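Local coordinates for GCN5 like acetylase + bromodomain (Cryptosporidium parvum, PDB 4LDF), which belongs to a probable histone H3 acetyltransferase of the GCN5 family and comprises its bromodomain, the kind of module that in relatives recognises acetylated lysine, at residues Q20-L25 with S72-E77; W32-P37 with R80-C85; N84-N89 with K97-L102. One frame throughout, in Å; residues are numbered along the deposited sequence.

Contact 1 (Q20-L25 with S72-E77); sequences QLLDTL and SEFSSE
L21 and L22, consecutive on one helix, receive the end of the F74 ring from another, a compact example of an aromatic side chain spanning two helices whose backbones stay well apart. The nearest CA atoms, those of L22 and F74, are 10.5 Å from each other, and the ring bridges the gap because CG of F74 is turned anti to its own backbone nitrogen (chi1 169°). Both leucines meet its edge, near the ring plane: L21 CD2 lies 3.6 Å from F74 CZ, while L22 CD2 is 3.7 Å from F74 CE1. L22 reaches out from the direction opposite to F74, and its CD1 adds a contact of 3.9 Å to the same F74 CE1. All three side chains are buried, and no hydrogen bond crosses the contact. The outward surfaces contrast with this tight apolar strip: Q20 on one helix and S72, E73 and S76 on the other are exposed and take no part in it. Set in the bromodomain's helical bundle, the strip joins helix 14-27 to helix 71-88; M59 of helix 56-64 touches both L22 and F74, and L110 of helix 93-110 touches both L21 and F74.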
ATOM      1  N   GLN A  20       3.460  -4.112 -10.367  1.00 19.13           N
ATOM      2  CA  GLN A  20       2.246  -4.797 -10.831  1.00 17.83           C
ATOM      3  C   GLN A  20       1.325  -5.299  -9.709  1.00 19.05           C
ATOM      4  O   GLN A  20       0.097  -5.355  -9.880  1.00 17.95           O
ATOM      5  CB  GLN A  20       2.563  -5.882 -11.862  1.00 19.46           C
ATOM      6  CG  GLN A  20       3.057  -5.300 -13.190  1.00 30.82           C
ATOM      7  CD  GLN A  20       3.203  -6.347 -14.263  1.00 40.05           C
ATOM      8  OE1 GLN A  20       2.524  -7.378 -14.270  1.00 32.33           O
ATOM      9  NE2 GLN A  20       4.079  -6.087 -15.205  1.00 30.99           N
ATOM     10  N   LEU A  21       1.917  -5.647  -8.560  1.00 15.42           N
ATOM     11  CA  LEU A  21       1.165  -6.025  -7.357  1.00 13.82           C
ATOM     12  C   LEU A  21       0.392  -4.771  -6.896  1.00 15.05           C
ATOM     13  O   LEU A  21      -0.791  -4.846  -6.592  1.00 14.89           O
ATOM     14  CB  LEU A  21       2.138  -6.505  -6.267  1.00 12.71           C
ATOM     15  CG  LEU A  21       1.606  -6.795  -4.872  1.00 17.19           C
ATOM     16  CD1 LEU A  21       2.442  -7.875  -4.197  1.00 16.17           C
ATOM     17  CD2 LEU A  21       1.609  -5.545  -3.992  1.00 18.04           C
ATOM     18  N   LEU A  22       1.068  -3.640  -6.873  1.00 13.99           N
ATOM     19  CA  LEU A  22       0.512  -2.357  -6.458  1.00 15.14           C
ATOM     20  C   LEU A  22      -0.566  -1.908  -7.429  1.00 19.47           C
ATOM     21  O   LEU A  22      -1.600  -1.426  -6.987  1.00 18.86           O
ATOM     22  CB  LEU A  22       1.608  -1.314  -6.317  1.00 15.17           C
ATOM     23  CG  LEU A  22       2.559  -1.478  -5.121  1.00 18.22           C
ATOM     24  CD1 LEU A  22       3.813  -0.652  -5.350  1.00 19.98           C
ATOM     25  CD2 LEU A  22       1.887  -1.066  -3.796  1.00 16.33           C
ATOM     26  N   ASP A  23      -0.349  -2.143  -8.739  1.00 18.39           N
ATOM     27  CA  ASP A  23      -1.336  -1.864  -9.781  1.00 18.68           C
ATOM     28  C   ASP A  23      -2.561  -2.760  -9.584  1.00 21.69           C
ATOM     29  O   ASP A  23      -3.661  -2.241  -9.567  1.00 22.00           O
ATOM     30  CB  ASP A  23      -0.752  -1.975 -11.208  1.00 19.54           C
ATOM     31  CG  ASP A  23      -1.610  -1.277 -12.259  1.00 28.45           C
ATOM     32  OD1 ASP A  23      -1.883  -1.894 -13.304  1.00 29.98           O
ATOM     33  OD2 ASP A  23      -2.044  -0.123 -12.011  1.00 31.78           O
ATOM     34  N   THR A  24      -2.369  -4.073  -9.336  1.00 16.76           N
ATOM     35  CA  THR A  24      -3.489  -4.980  -9.049  1.00 16.25           C
ATOM     36  C   THR A  24      -4.276  -4.464  -7.840  1.00 18.61           C
ATOM     37  O   THR A  24      -5.511  -4.376  -7.899  1.00 16.96           O
ATOM     38  CB  THR A  24      -2.994  -6.428  -8.806  1.00 22.07           C
ATOM     39  OG1 THR A  24      -2.549  -6.948 -10.046  1.00 18.54           O
ATOM     40  CG2 THR A  24      -4.109  -7.355  -8.261  1.00 16.80           C
ATOM     41  N   LEU A  25      -3.547  -4.142  -6.744  1.00 16.14           N
ATOM     42  CA  LEU A  25      -4.133  -3.616  -5.517  1.00 15.78           C
ATOM     43  C   LEU A  25      -4.944  -2.362  -5.778  1.00 18.98           C
ATOM     44  O   LEU A  25      -6.104  -2.316  -5.377  1.00 17.99           O
ATOM     45  CB  LEU A  25      -3.078  -3.388  -4.417  1.00 15.59           C
ATOM     46  CG  LEU A  25      -3.587  -2.799  -3.099  1.00 19.83           C
ATOM     47  CD1 LEU A  25      -4.421  -3.824  -2.283  1.00 20.31           C
ATOM     48  CD2 LEU A  25      -2.434  -2.265  -2.259  1.00 19.36           C
ATOM     49  N   SER A  72      11.362  -7.653   1.816  1.00 20.99           N
ATOM     50  CA  SER A  72      11.012  -7.256   3.194  1.00 21.43           C
ATOM     51  C   SER A  72      10.742  -5.761   3.348  1.00 23.07           C
ATOM     52  O   SER A  72       9.756  -5.383   3.988  1.00 21.07           O
ATOM     53  CB  SER A  72      12.050  -7.740   4.216  1.00 24.86           C
ATOM     54  OG  SER A  72      13.356  -7.292   3.887  1.00 36.17           O
ATOM     55  N   GLU A  73      11.582  -4.927   2.714  1.00 20.10           N
ATOM     56  CA  GLU A  73      11.461  -3.464   2.689  1.00 20.59           C
ATOM     57  C   GLU A  73      10.078  -3.065   2.156  1.00 25.64           C
ATOM     58  O   GLU A  73       9.412  -2.226   2.761  1.00 26.07           O
ATOM     59  CB  GLU A  73      12.549  -2.855   1.772  1.00 21.81           C
ATOM     60  CG  GLU A  73      13.930  -2.803   2.396  1.00 33.57           C
ATOM     61  CD  GLU A  73      15.028  -2.146   1.572  1.00 49.95           C
ATOM     62  OE1 GLU A  73      14.763  -1.721   0.425  1.00 30.53           O
ATOM     63  OE2 GLU A  73      16.169  -2.066   2.082  1.00 48.54           O
ATOM     64  N   PHE A  74       9.629  -3.698   1.039  1.00 21.06           N
ATOM     65  CA  PHE A  74       8.324  -3.386   0.463  1.00 18.37           C
ATOM     66  C   PHE A  74       7.173  -3.948   1.314  1.00 21.87           C
ATOM     67  O   PHE A  74       6.207  -3.230   1.577  1.00 20.31           O
ATOM     68  CB  PHE A  74       8.220  -3.863  -1.003  1.00 18.45           C
ATOM     69  CG  PHE A  74       6.800  -3.783  -1.502  1.00 18.85           C
ATOM     70  CD1 PHE A  74       6.174  -2.548  -1.674  1.00 20.28           C
ATOM     71  CD2 PHE A  74       6.061  -4.939  -1.735  1.00 19.19           C
ATOM     72  CE1 PHE A  74       4.835  -2.472  -2.061  1.00 20.26           C
ATOM     73  CE2 PHE A  74       4.715  -4.862  -2.089  1.00 20.95           C
ATOM     74  CZ  PHE A  74       4.117  -3.625  -2.262  1.00 19.47           C
ATOM     75  N   SER A  75       7.260  -5.225   1.719  1.00 19.04           N
ATOM     76  CA  SER A  75       6.211  -5.871   2.525  1.00 19.86           C
ATOM     77  C   SER A  75       5.962  -5.163   3.862  1.00 23.70           C
ATOM     78  O   SER A  75       4.808  -5.083   4.283  1.00 23.04           O
ATOM     79  CB  SER A  75       6.461  -7.369   2.692  1.00 22.35           C
ATOM     80  OG  SER A  75       7.741  -7.644   3.231  1.00 28.56           O
ATOM     81  N   SER A  76       7.019  -4.567   4.480  1.00 20.80           N
ATOM     82  CA  SER A  76       6.893  -3.796   5.727  1.00 19.65           C
ATOM     83  C   SER A  76       6.091  -2.525   5.467  1.00 20.75           C
ATOM     84  O   SER A  76       5.217  -2.184   6.262  1.00 19.01           O
ATOM     85  CB  SER A  76       8.261  -3.423   6.288  1.00 22.44           C
ATOM     86  OG  SER A  76       9.089  -4.565   6.395  1.00 33.21           O
ATOM     87  N   GLU A  77       6.402  -1.831   4.358  1.00 16.63           N
ATOM     88  CA  GLU A  77       5.750  -0.604   3.930  1.00 16.64           C
ATOM     89  C   GLU A  77       4.291  -0.864   3.554  1.00 21.17           C
ATOM     90  O   GLU A  77       3.422  -0.095   3.945  1.00 20.03           O
ATOM     91  CB  GLU A  77       6.483   0.012   2.727  1.00 17.45           C
ATOM     92  CG  GLU A  77       5.983   1.423   2.446  1.00 15.89           C
ATOM     93  CD  GLU A  77       6.876   2.305   1.602  1.00 32.12           C
ATOM     94  OE1 GLU A  77       6.571   3.516   1.489  1.00 21.83           O
ATOM     95  OE2 GLU A  77       7.888   1.794   1.072  1.00 25.11           O
TER

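Contact 2 (W32-P37 with R80-C85); sequences WPFRKP and RMFDNC
Two sulfur atoms from a single helix attend one phenylalanine: M81 and C85, a turn apart, both meet F34, and each sulfur stands obliquely to the ring, 65° off its normal. C85 SG is the nearer, 4.7 Å from the F34 ring centroid against 5.3 Å for M81 SD. They work at different ends of the side chain. M81 SD lies 3.8 Å from F34 CB at the root, and a bend in the last torsion (chi3 71°) brings M81 CE to within 3.9 Å of F34 CD2. C85 SG packs against the far end, 3.7 Å from F34 CE2. The first is a Met-aromatic contact, the second its cysteine counterpart. W32, P33 and F34 spell the Trp-Pro-Phe shelf familiar from bromodomains, on the long loop between helix 14-27 and the short helix 46-49, and F34 is the member that turns inward, consistent with its usual place beside the acetyl-lysine pocket; a glycerol, probably from the crystallisation liquor, lies about 4 Å from the side chain of C85. F82 adds an edge-to-face pair, its edge toward the face of F34, with centroids 5.7 Å apart and planes inclined by 60°. M81 CE also lies over one face of F82, toward its rim, 3.6 Å above the plane. L102 of helix 93-110 and I56 of helix 56-64 also touch F34, whose backbone is hydrogen-bonded to I56.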
ATOM      1  N   TRP A  32      -9.475   2.849  -3.456  1.00 17.53           N
ATOM      2  CA  TRP A  32      -9.523   4.295  -3.623  1.00 17.48           C
ATOM      3  C   TRP A  32      -8.965   5.146  -2.440  1.00 23.07           C
ATOM      4  O   TRP A  32      -8.222   6.078  -2.744  1.00 23.30           O
ATOM      5  CB  TRP A  32     -10.874   4.779  -4.164  1.00 15.24           C
ATOM      6  CG  TRP A  32     -11.993   4.758  -3.168  1.00 16.10           C
ATOM      7  CD1 TRP A  32     -12.927   3.775  -2.995  1.00 18.83           C
ATOM      8  CD2 TRP A  32     -12.267   5.757  -2.171  1.00 15.83           C
ATOM      9  NE1 TRP A  32     -13.777   4.110  -1.963  1.00 18.12           N
ATOM     10  CE2 TRP A  32     -13.365   5.300  -1.410  1.00 19.39           C
ATOM     11  CE3 TRP A  32     -11.715   7.021  -1.877  1.00 17.22           C
ATOM     12  CZ2 TRP A  32     -13.901   6.046  -0.349  1.00 18.89           C
ATOM     13  CZ3 TRP A  32     -12.219   7.737  -0.802  1.00 18.71           C
ATOM     14  CH2 TRP A  32     -13.310   7.257  -0.060  1.00 19.30           C
ATOM     15  N   PRO A  33      -9.205   4.845  -1.124  1.00 21.06           N
ATOM     16  CA  PRO A  33      -8.625   5.698  -0.064  1.00 21.22           C
ATOM     17  C   PRO A  33      -7.115   5.544   0.111  1.00 26.69           C
ATOM     18  O   PRO A  33      -6.527   6.248   0.943  1.00 26.84           O
ATOM     19  CB  PRO A  33      -9.330   5.205   1.217  1.00 22.40           C
ATOM     20  CG  PRO A  33     -10.423   4.354   0.793  1.00 26.29           C
ATOM     21  CD  PRO A  33     -10.041   3.786  -0.518  1.00 22.47           C
ATOM     22  N   PHE A  34      -6.489   4.605  -0.636  1.00 20.99           N
ATOM     23  CA  PHE A  34      -5.061   4.305  -0.508  1.00 19.52           C
ATOM     24  C   PHE A  34      -4.251   4.691  -1.754  1.00 22.91           C
ATOM     25  O   PHE A  34      -3.031   4.562  -1.732  1.00 21.85           O
ATOM     26  CB  PHE A  34      -4.867   2.800  -0.191  1.00 21.08           C
ATOM     27  CG  PHE A  34      -5.727   2.250   0.937  1.00 22.49           C
ATOM     28  CD1 PHE A  34      -6.987   1.722   0.681  1.00 24.35           C
ATOM     29  CD2 PHE A  34      -5.259   2.238   2.251  1.00 25.67           C
ATOM     30  CE1 PHE A  34      -7.805   1.281   1.726  1.00 25.44           C
ATOM     31  CE2 PHE A  34      -6.048   1.727   3.288  1.00 28.20           C
ATOM     32  CZ  PHE A  34      -7.319   1.253   3.022  1.00 25.94           C
ATOM     33  N   ARG A  35      -4.915   5.125  -2.847  1.00 19.81           N
ATOM     34  CA  ARG A  35      -4.222   5.447  -4.098  1.00 19.54           C
ATOM     35  C   ARG A  35      -3.270   6.609  -4.015  1.00 22.85           C
ATOM     36  O   ARG A  35      -2.239   6.587  -4.678  1.00 22.54           O
ATOM     37  CB  ARG A  35      -5.208   5.633  -5.274  1.00 21.07           C
ATOM     38  CG  ARG A  35      -5.866   4.339  -5.690  1.00 21.99           C
ATOM     39  CD  ARG A  35      -6.841   4.528  -6.817  1.00 24.21           C
ATOM     40  NE  ARG A  35      -7.649   3.326  -6.971  1.00 22.85           N
ATOM     41  CZ  ARG A  35      -8.942   3.321  -7.263  1.00 27.23           C
ATOM     42  NH1 ARG A  35      -9.602   2.178  -7.343  1.00 19.19           N
ATOM     43  NH2 ARG A  35      -9.590   4.465  -7.466  1.00 18.55           N
ATOM     44  N   LYS A  36      -3.594   7.624  -3.194  1.00 21.29           N
ATOM     45  CA  LYS A  36      -2.760   8.818  -3.077  1.00 21.22           C
ATOM     46  C   LYS A  36      -2.575   9.220  -1.616  1.00 26.63           C
ATOM     47  O   LYS A  36      -3.330   8.722  -0.788  1.00 25.64           O
ATOM     48  CB  LYS A  36      -3.434   9.962  -3.858  1.00 23.54           C
ATOM     49  N   PRO A  37      -1.661  10.167  -1.256  1.00 26.69           N
ATOM     50  CA  PRO A  37      -1.580  10.593   0.159  1.00 27.70           C
ATOM     51  C   PRO A  37      -2.861  11.278   0.635  1.00 32.58           C
ATOM     52  O   PRO A  37      -3.631  11.793  -0.184  1.00 31.37           O
ATOM     53  CB  PRO A  37      -0.388  11.556   0.185  1.00 29.36           C
ATOM     54  CG  PRO A  37      -0.257  12.042  -1.213  1.00 33.72           C
ATOM     55  CD  PRO A  37      -0.659  10.880  -2.082  1.00 28.94           C
ATOM     56  N   ARG A  80       2.418  -1.542   6.713  1.00 16.98           N
ATOM     57  CA  ARG A  80       2.328  -0.231   7.357  1.00 15.47           C
ATOM     58  C   ARG A  80       1.193   0.598   6.726  1.00 19.46           C
ATOM     59  O   ARG A  80       0.460   1.257   7.457  1.00 18.48           O
ATOM     60  CB  ARG A  80       3.686   0.513   7.273  1.00 13.57           C
ATOM     61  CG  ARG A  80       3.633   1.988   7.759  1.00 21.12           C
ATOM     62  CD  ARG A  80       4.954   2.555   8.279  1.00 22.47           C
ATOM     63  NE  ARG A  80       6.116   2.189   7.462  1.00 26.34           N
ATOM     64  CZ  ARG A  80       6.506   2.824   6.361  1.00 41.33           C
ATOM     65  NH1 ARG A  80       7.585   2.422   5.705  1.00 36.47           N
ATOM     66  NH2 ARG A  80       5.820   3.867   5.906  1.00 27.09           N
ATOM     67  N   MET A  81       1.005   0.527   5.379  1.00 15.29           N
ATOM     68  CA  MET A  81      -0.113   1.256   4.765  1.00 14.23           C
ATOM     69  C   MET A  81      -1.465   0.836   5.411  1.00 19.35           C
ATOM     70  O   MET A  81      -2.276   1.700   5.758  1.00 18.20           O
ATOM     71  CB  MET A  81      -0.164   1.033   3.246  1.00 15.41           C
ATOM     72  CG  MET A  81      -1.122   1.986   2.551  1.00 17.75           C
ATOM     73  SD  MET A  81      -1.349   1.632   0.805  1.00 20.19           S
ATOM     74  CE  MET A  81      -2.318   0.062   0.906  1.00 17.04           C
ATOM     75  N   PHE A  82      -1.687  -0.469   5.567  1.00 16.63           N
ATOM     76  CA  PHE A  82      -2.935  -0.993   6.162  1.00 16.52           C
ATOM     77  C   PHE A  82      -3.029  -0.729   7.679  1.00 21.11           C
ATOM     78  O   PHE A  82      -4.100  -0.363   8.184  1.00 20.91           O
ATOM     79  CB  PHE A  82      -3.112  -2.470   5.815  1.00 17.41           C
ATOM     80  CG  PHE A  82      -3.316  -2.716   4.335  1.00 17.52           C
ATOM     81  CD1 PHE A  82      -4.436  -2.208   3.675  1.00 19.85           C
ATOM     82  CD2 PHE A  82      -2.428  -3.510   3.616  1.00 17.61           C
ATOM     83  CE1 PHE A  82      -4.631  -2.441   2.309  1.00 20.75           C
ATOM     84  CE2 PHE A  82      -2.649  -3.783   2.264  1.00 20.04           C
ATOM     85  CZ  PHE A  82      -3.748  -3.250   1.621  1.00 18.87           C
ATOM     86  N   ASP A  83      -1.880  -0.831   8.373  1.00 16.96           N
ATOM     87  CA  ASP A  83      -1.757  -0.572   9.800  1.00 16.07           C
ATOM     88  C   ASP A  83      -2.066   0.888  10.142  1.00 20.67           C
ATOM     89  O   ASP A  83      -2.822   1.129  11.084  1.00 21.04           O
ATOM     90  CB  ASP A  83      -0.375  -1.006  10.331  1.00 16.38           C
ATOM     91  CG  ASP A  83      -0.218  -2.510  10.528  1.00 23.95           C
ATOM     92  OD1 ASP A  83      -1.253  -3.220  10.590  1.00 23.45           O
ATOM     93  OD2 ASP A  83       0.928  -2.972  10.659  1.00 27.41           O
ATOM     94  N   ASN A  84      -1.529   1.841   9.351  1.00 19.19           N
ATOM     95  CA  ASN A  84      -1.758   3.297   9.476  1.00 18.67           C
ATOM     96  C   ASN A  84      -3.238   3.608   9.379  1.00 22.41           C
ATOM     97  O   ASN A  84      -3.742   4.342  10.218  1.00 22.56           O
ATOM     98  CB  ASN A  84      -1.008   4.088   8.381  1.00 14.81           C
ATOM     99  CG  ASN A  84       0.476   4.223   8.593  1.00 25.98           C
ATOM    100  OD1 ASN A  84       1.007   3.908   9.654  1.00 23.30           O
ATOM    101  ND2 ASN A  84       1.175   4.733   7.591  1.00 18.65           N
ATOM    102  N   CYS A  85      -3.933   3.026   8.373  1.00 18.56           N
ATOM    103  CA  CYS A  85      -5.363   3.230   8.149  1.00 18.69           C
ATOM    104  C   CYS A  85      -6.157   2.846   9.379  1.00 21.00           C
ATOM    105  O   CYS A  85      -6.938   3.669   9.892  1.00 19.82           O
ATOM    106  CB  CYS A  85      -5.849   2.468   6.917  1.00 19.48           C
ATOM    107  SG  CYS A  85      -7.580   2.808   6.476  1.00 23.54           S
TER

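Contact 3 (N84-N89 with K97-L102); sequences NCRFYN and KYANQL
The guanidinium of R86 and the side-chain amide of N100 meet with their planes 28° apart, and the backbone nitrogen of N100 sits at the edge of the guanidinium, in its plane. N100 OD1 approaches that group obliquely and takes a hydrogen bond from R86 NH1 at 2.8 Å, a weak one, bent to 128° at the hydrogen. A bend at the third torsion of R86 (chi3 -65°) swings the guanidinium to N100. The aliphatic part shares the encounter: R86 CD is 3.2 Å from N100 OD1, and R86 CG lies 4.0 Å from A99 CB. A99 also faces C85, its CB 4.3 Å from C85 SG, and this small residue allows the CA atoms of C85 and A99 to come within 6.9 Å. The axes of helix 84-88 and helix 97-102 approach to 9.5 Å and run nearly antiparallel, at 156°, as expected of the last two helices of a bromodomain with their short connection. At the C-terminal end of helix 71-88, N89 ND2 turns back to C85 O at 2.8 Å, above the carbonyl plane, so that oxygen is gripped twice, by the backbone and side chain of N89. N89 ND2 also binds the glycerol, consistent with N89 being the asparagine that in other bromodomains binds acetyl-lysine. R86 NH2, meanwhile, forms salt bridges to E103 and D83; these carboxylates probably fix the arginine, leaving the bond to N100 as a secondary tether.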
ATOM      1  N   ASN A  84      -1.529   1.841   9.351  1.00 19.19           N
ATOM      2  CA  ASN A  84      -1.758   3.297   9.476  1.00 18.67           C
ATOM      3  C   ASN A  84      -3.238   3.608   9.379  1.00 22.41           C
ATOM      4  O   ASN A  84      -3.742   4.342  10.218  1.00 22.56           O
ATOM      5  CB  ASN A  84      -1.008   4.088   8.381  1.00 14.81           C
ATOM      6  CG  ASN A  84       0.476   4.223   8.593  1.00 25.98           C
ATOM      7  OD1 ASN A  84       1.007   3.908   9.654  1.00 23.30           O
ATOM      8  ND2 ASN A  84       1.175   4.733   7.591  1.00 18.65           N
ATOM      9  N   CYS A  85      -3.933   3.026   8.373  1.00 18.56           N
ATOM     10  CA  CYS A  85      -5.363   3.230   8.149  1.00 18.69           C
ATOM     11  C   CYS A  85      -6.157   2.846   9.379  1.00 21.00           C
ATOM     12  O   CYS A  85      -6.938   3.669   9.892  1.00 19.82           O
ATOM     13  CB  CYS A  85      -5.849   2.468   6.917  1.00 19.48           C
ATOM     14  SG  CYS A  85      -7.580   2.808   6.476  1.00 23.54           S
ATOM     15  N   ARG A  86      -5.906   1.601   9.881  1.00 17.29           N
ATOM     16  CA  ARG A  86      -6.561   1.007  11.051  1.00 17.05           C
ATOM     17  C   ARG A  86      -6.223   1.742  12.337  1.00 18.29           C
ATOM     18  O   ARG A  86      -7.091   1.863  13.190  1.00 18.44           O
ATOM     19  CB  ARG A  86      -6.293  -0.504  11.142  1.00 17.92           C
ATOM     20  CG  ARG A  86      -7.039  -1.321  10.042  1.00 21.00           C
ATOM     21  CD  ARG A  86      -6.900  -2.824  10.221  1.00 21.37           C
ATOM     22  NE  ARG A  86      -5.507  -3.243  10.055  1.00 26.55           N
ATOM     23  CZ  ARG A  86      -5.027  -3.920   9.017  1.00 35.14           C
ATOM     24  NH1 ARG A  86      -5.846  -4.350   8.054  1.00 16.83           N
ATOM     25  NH2 ARG A  86      -3.735  -4.197   8.943  1.00 14.21           N
ATOM     26  N   PHE A  87      -4.980   2.284  12.468  1.00 14.14           N
ATOM     27  CA  PHE A  87      -4.600   3.059  13.651  1.00 13.47           C
ATOM     28  C   PHE A  87      -5.357   4.397  13.641  1.00 20.47           C
ATOM     29  O   PHE A  87      -6.015   4.724  14.631  1.00 21.72           O
ATOM     30  CB  PHE A  87      -3.085   3.284  13.701  1.00 15.40           C
ATOM     31  CG  PHE A  87      -2.592   4.030  14.917  1.00 16.49           C
ATOM     32  CD1 PHE A  87      -2.050   3.347  15.997  1.00 19.99           C
ATOM     33  CD2 PHE A  87      -2.602   5.426  14.956  1.00 18.78           C
ATOM     34  CE1 PHE A  87      -1.562   4.047  17.115  1.00 19.45           C
ATOM     35  CE2 PHE A  87      -2.130   6.118  16.077  1.00 20.86           C
ATOM     36  CZ  PHE A  87      -1.601   5.423  17.138  1.00 18.90           C
ATOM     37  N   TYR A  88      -5.284   5.162  12.529  1.00 18.54           N
ATOM     38  CA  TYR A  88      -5.973   6.458  12.404  1.00 17.81           C
ATOM     39  C   TYR A  88      -7.492   6.337  12.654  1.00 20.94           C
ATOM     40  O   TYR A  88      -8.085   7.201  13.318  1.00 18.34           O
ATOM     41  CB  TYR A  88      -5.704   7.125  11.033  1.00 17.98           C
ATOM     42  CG  TYR A  88      -6.466   8.425  10.878  1.00 19.46           C
ATOM     43  CD1 TYR A  88      -6.034   9.588  11.509  1.00 20.65           C
ATOM     44  CD2 TYR A  88      -7.661   8.476  10.164  1.00 21.11           C
ATOM     45  CE1 TYR A  88      -6.757  10.774  11.413  1.00 21.44           C
ATOM     46  CE2 TYR A  88      -8.414   9.650  10.092  1.00 22.07           C
ATOM     47  CZ  TYR A  88      -7.942  10.804  10.693  1.00 26.29           C
ATOM     48  OH  TYR A  88      -8.661  11.970  10.595  1.00 24.50           O
ATOM     49  N   ASN A  89      -8.098   5.270  12.107  1.00 17.77           N
ATOM     50  CA  ASN A  89      -9.528   4.953  12.207  1.00 18.09           C
ATOM     51  C   ASN A  89      -9.921   4.153  13.448  1.00 22.85           C
ATOM     52  O   ASN A  89     -11.112   3.828  13.615  1.00 22.25           O
ATOM     53  CB  ASN A  89     -10.034   4.290  10.913  1.00 17.71           C
ATOM     54  CG  ASN A  89     -10.014   5.229   9.737  1.00 33.44           C
ATOM     55  OD1 ASN A  89     -10.833   6.126   9.650  1.00 30.95           O
ATOM     56  ND2 ASN A  89      -9.082   5.047   8.801  1.00 24.59           N
ATOM     57  N   LYS A  97     -12.568  -1.725   7.287  1.00 19.85           N
ATOM     58  CA  LYS A  97     -13.185  -2.814   6.536  1.00 20.38           C
ATOM     59  C   LYS A  97     -12.470  -2.990   5.190  1.00 23.18           C
ATOM     60  O   LYS A  97     -12.174  -4.124   4.802  1.00 20.59           O
ATOM     61  CB  LYS A  97     -14.690  -2.527   6.336  1.00 24.31           C
ATOM     62  CG  LYS A  97     -15.529  -3.778   6.120  1.00 41.11           C
ATOM     63  N   TYR A  98     -12.157  -1.867   4.500  1.00 20.45           N
ATOM     64  CA  TYR A  98     -11.447  -1.920   3.227  1.00 20.52           C
ATOM     65  C   TYR A  98     -10.024  -2.439   3.468  1.00 22.93           C
ATOM     66  O   TYR A  98      -9.594  -3.359   2.775  1.00 20.87           O
ATOM     67  CB  TYR A  98     -11.388  -0.548   2.535  1.00 22.11           C
ATOM     68  CG  TYR A  98     -12.703   0.100   2.148  1.00 25.62           C
ATOM     69  CD1 TYR A  98     -13.840  -0.669   1.901  1.00 27.64           C
ATOM     70  CD2 TYR A  98     -12.790   1.474   1.952  1.00 27.61           C
ATOM     71  CE1 TYR A  98     -15.047  -0.075   1.523  1.00 28.98           C
ATOM     72  CE2 TYR A  98     -13.985   2.078   1.552  1.00 29.37           C
ATOM     73  CZ  TYR A  98     -15.109   1.296   1.327  1.00 38.58           C
ATOM     74  OH  TYR A  98     -16.295   1.887   0.961  1.00 40.50           O
ATOM     75  N   ALA A  99      -9.312  -1.864   4.465  1.00 19.72           N
ATOM     76  CA  ALA A  99      -7.946  -2.249   4.828  1.00 19.38           C
ATOM     77  C   ALA A  99      -7.787  -3.752   5.039  1.00 20.76           C
ATOM     78  O   ALA A  99      -6.800  -4.309   4.560  1.00 21.14           O
ATOM     79  CB  ALA A  99      -7.481  -1.495   6.067  1.00 20.51           C
ATOM     80  N   ASN A 100      -8.735  -4.393   5.771  1.00 15.57           N
ATOM     81  CA  ASN A 100      -8.773  -5.831   6.080  1.00 15.28           C
ATOM     82  C   ASN A 100      -9.046  -6.645   4.800  1.00 19.47           C
ATOM     83  O   ASN A 100      -8.339  -7.614   4.515  1.00 20.86           O
ATOM     84  CB  ASN A 100      -9.857  -6.118   7.165  1.00 17.78           C
ATOM     85  CG  ASN A 100      -9.468  -5.692   8.569  1.00 23.83           C
ATOM     86  OD1 ASN A 100      -8.327  -5.369   8.847  1.00 20.21           O
ATOM     87  ND2 ASN A 100     -10.396  -5.723   9.500  1.00 15.79           N
ATOM     88  N   GLN A 101     -10.040  -6.199   4.013  1.00 16.38           N
ATOM     89  CA  GLN A 101     -10.425  -6.802   2.740  1.00 16.33           C
ATOM     90  C   GLN A 101      -9.270  -6.767   1.747  1.00 18.13           C
ATOM     91  O   GLN A 101      -8.934  -7.808   1.194  1.00 18.04           O
ATOM     92  CB  GLN A 101     -11.663  -6.093   2.156  1.00 17.49           C
ATOM     93  CG  GLN A 101     -12.082  -6.662   0.797  1.00 24.09           C
ATOM     94  CD  GLN A 101     -13.128  -5.846   0.105  1.00 30.97           C
ATOM     95  OE1 GLN A 101     -13.097  -4.615   0.112  1.00 26.67           O
ATOM     96  NE2 GLN A 101     -14.042  -6.525  -0.571  1.00 26.20           N
ATOM     97  N   LEU A 102      -8.609  -5.599   1.587  1.00 14.98           N
ATOM     98  CA  LEU A 102      -7.539  -5.450   0.606  1.00 13.93           C
ATOM     99  C   LEU A 102      -6.267  -6.161   0.981  1.00 15.77           C
ATOM    100  O   LEU A 102      -5.583  -6.636   0.093  1.00 15.73           O
ATOM    101  CB  LEU A 102      -7.268  -3.984   0.243  1.00 14.17           C
ATOM    102  CG  LEU A 102      -8.446  -3.121  -0.220  1.00 18.30           C
ATOM    103  CD1 LEU A 102      -8.162  -1.682   0.013  1.00 17.57           C
ATOM    104  CD2 LEU A 102      -8.755  -3.336  -1.652  1.00 20.74           C
TER

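From the N terminus, helix 14-27 supplies the first half of contact 1, and the long loop that follows supplies 32-37 for contact 2. Helix 71-88 then answers both in the same order, 72-77 closing contact 1 and 80-85 closing contact 2, so the two loops cross. Contact 3 opens where contact 2 ends, sharing N84 and C85, and closes the short connection to helix 93-110. The joins are physical as well: L25 packs against M81 and F82, and L102 against L25, F34 and F82. Helix 71-88 is thus the common spine, tied successively to the first helix, the shelf loop and the last helix.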